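Local coordinates for protein endonuclease MutS2 (Deinococcus radiodurans, PDB 4OD6) that probably senses collided ribosomes and splits them through ATP hydrolysis, and carries at its C-terminal end the Smr nuclease domain, at residues P42-H47 against A76-H81. Numbering follows the deposited sequence.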
loop_
_atom_site.group_PDB
_atom_site.type_symbol
_atom_site.label_atom_id
_atom_site.label_comp_id
_atom_site.label_asym_id
_atom_site.label_seq_id
_atom_site.Cartn_x
_atom_site.Cartn_y
_atom_site.Cartn_z
ATOM N N PRO A 42 5.522 -9.282 0.556
ATOM C CA PRO A 42 5.055 -7.889 0.485
ATOM C C PRO A 42 3.574 -7.754 0.278
ATOM O O PRO A 42 2.911 -8.715 -0.106
ATOM C CB PRO A 42 5.766 -7.362 -0.749
ATOM C CG PRO A 42 5.810 -8.543 -1.649
ATOM C CD PRO A 42 5.981 -9.736 -0.779
ATOM N N LEU A 43 3.087 -6.546 0.521
ATOM C CA LEU A 43 1.718 -6.150 0.175
ATOM C C LEU A 43 1.664 -5.329 -1.080
ATOM O O LEU A 43 2.486 -4.480 -1.280
ATOM C CB LEU A 43 1.097 -5.316 1.270
ATOM C CG LEU A 43 1.124 -5.900 2.638
ATOM C CD1 LEU A 43 0.293 -5.014 3.534
ATOM C CD2 LEU A 43 0.654 -7.337 2.690
ATOM N N ARG A 44 0.652 -5.570 -1.904
ATOM C CA ARG A 44 0.381 -4.776 -3.093
ATOM C C ARG A 44 -0.830 -3.882 -2.809
ATOM O O ARG A 44 -1.943 -4.357 -2.616
ATOM C CB ARG A 44 0.073 -5.626 -4.335
ATOM C CG ARG A 44 1.276 -6.169 -5.027
ATOM C CD ARG A 44 0.890 -7.079 -6.182
ATOM N NE ARG A 44 -0.034 -6.523 -7.161
ATOM C CZ ARG A 44 0.302 -5.838 -8.242
ATOM N NH1 ARG A 44 1.546 -5.576 -8.506
ATOM N NH2 ARG A 44 -0.656 -5.424 -9.025
ATOM N N VAL A 45 -0.582 -2.588 -2.791
ATOM C CA VAL A 45 -1.602 -1.594 -2.499
ATOM C C VAL A 45 -2.052 -0.987 -3.812
ATOM O O VAL A 45 -1.375 -0.193 -4.423
ATOM C CB VAL A 45 -1.060 -0.513 -1.547
ATOM C CG1 VAL A 45 -2.142 0.491 -1.181
ATOM C CG2 VAL A 45 -0.479 -1.149 -0.304
ATOM N N VAL A 46 -3.251 -1.391 -4.203
ATOM C CA VAL A 46 -3.882 -0.979 -5.447
ATOM C C VAL A 46 -4.710 0.272 -5.214
ATOM O O VAL A 46 -5.872 0.193 -4.854
ATOM C CB VAL A 46 -4.717 -2.144 -6.067
ATOM C CG1 VAL A 46 -5.217 -1.744 -7.449
ATOM C CG2 VAL A 46 -3.858 -3.405 -6.108
ATOM N N HIS A 47 -4.081 1.432 -5.444
ATOM C CA HIS A 47 -4.746 2.719 -5.246
ATOM C C HIS A 47 -5.149 3.431 -6.522
ATOM O O HIS A 47 -5.890 4.342 -6.460
ATOM C CB HIS A 47 -3.929 3.676 -4.361
ATOM C CG HIS A 47 -2.480 3.740 -4.717
ATOM N ND1 HIS A 47 -2.034 4.193 -5.943
ATOM C CD2 HIS A 47 -1.387 3.315 -4.051
ATOM C CE1 HIS A 47 -0.722 4.076 -5.985
ATOM N NE2 HIS A 47 -0.308 3.533 -4.857
ATOM N N ALA A 76 6.510 -1.877 -14.073
ATOM C CA ALA A 76 5.665 -1.359 -15.119
ATOM C C ALA A 76 4.645 -2.343 -15.532
ATOM O O ALA A 76 3.559 -1.953 -15.817
ATOM C CB ALA A 76 6.486 -0.930 -16.325
ATOM N N ASN A 77 5.028 -3.607 -15.559
ATOM C CA ASN A 77 4.173 -4.703 -15.983
ATOM C C ASN A 77 3.145 -5.091 -14.935
ATOM O O ASN A 77 2.312 -5.907 -15.178
ATOM C CB ASN A 77 5.031 -5.923 -16.315
ATOM C CG ASN A 77 5.931 -6.281 -15.177
ATOM O OD1 ASN A 77 6.719 -5.466 -14.738
ATOM N ND2 ASN A 77 5.771 -7.480 -14.649
ATOM N N GLN A 78 3.261 -4.525 -13.749
ATOM C CA GLN A 78 2.430 -4.925 -12.636
ATOM C C GLN A 78 1.760 -3.787 -11.912
ATOM O O GLN A 78 1.570 -3.863 -10.711
ATOM C CB GLN A 78 3.217 -5.787 -11.697
ATOM C CG GLN A 78 3.926 -6.874 -12.474
ATOM C CD GLN A 78 4.443 -8.002 -11.635
ATOM O OE1 GLN A 78 4.752 -7.856 -10.457
ATOM N NE2 GLN A 78 4.549 -9.167 -12.260
ATOM N N GLY A 79 1.334 -2.800 -12.675
ATOM C CA GLY A 79 0.523 -1.692 -12.201
ATOM C C GLY A 79 1.209 -0.365 -12.098
ATOM O O GLY A 79 0.554 0.645 -11.957
ATOM N N GLY A 80 2.516 -0.377 -12.153
ATOM C CA GLY A 80 3.260 0.852 -12.132
ATOM C C GLY A 80 2.913 1.735 -10.954
ATOM O O GLY A 80 2.806 1.271 -9.833
ATOM N N HIS A 81 2.703 2.999 -11.264
ATOM C CA HIS A 81 2.447 4.054 -10.311
ATOM C C HIS A 81 1.086 3.906 -9.671
ATOM O O HIS A 81 0.820 4.595 -8.774
ATOM C CB HIS A 81 2.547 5.464 -10.963
ATOM C CG HIS A 81 3.943 5.968 -11.079
ATOM N ND1 HIS A 81 4.267 7.299 -10.987
ATOM C CD2 HIS A 81 5.105 5.315 -11.283
ATOM C CE1 HIS A 81 5.571 7.446 -11.111
ATOM N NE2 HIS A 81 6.104 6.259 -11.297
HETATM O O HOH W 1 3.939 -6.710 -7.530
#
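Arg44 reaches from its strand to the backbone carbonyl of Gln78. Its CB points toward the 76-81 loop; from there CG and CD run extended, and a bend at chi3 (53°) brings the guanidinium edge-on to that carbonyl. NE forms a salt bridge with Glu13 and Phe10 makes a cation-pi contact, which together with the Gln78 bonds should restrict rotation of the group. Arg44 NH1 donates to Gln78 O at 2.8 Å, with an N-H...O angle of 158°; the oxygen lies only 6° out of the guanidinium plane, and the donor sits on a lone pair. Arg44 NH2 adds a weak bond to the same Gln78 O at 3.2 Å, the NH1 bond being the shorter and straighter. NH1 also donates to a water, which in turn donates to Gln78 OE1, while Gln78 CB packs 3.6 Å from Arg44 NH1. Further along, His47 CE1 lies 3.2 Å from His81 O, in the ring plane, while NE2 bonds to Thr84. Within the Smr domain, parallel strands 13-15 and 43-46, joined through helix 21-38, form a beta-alpha-beta crossover; the contact ties its second strand to the loop between strands 68-73 and 83-88, and helix 53-62 packs against His47 and His81.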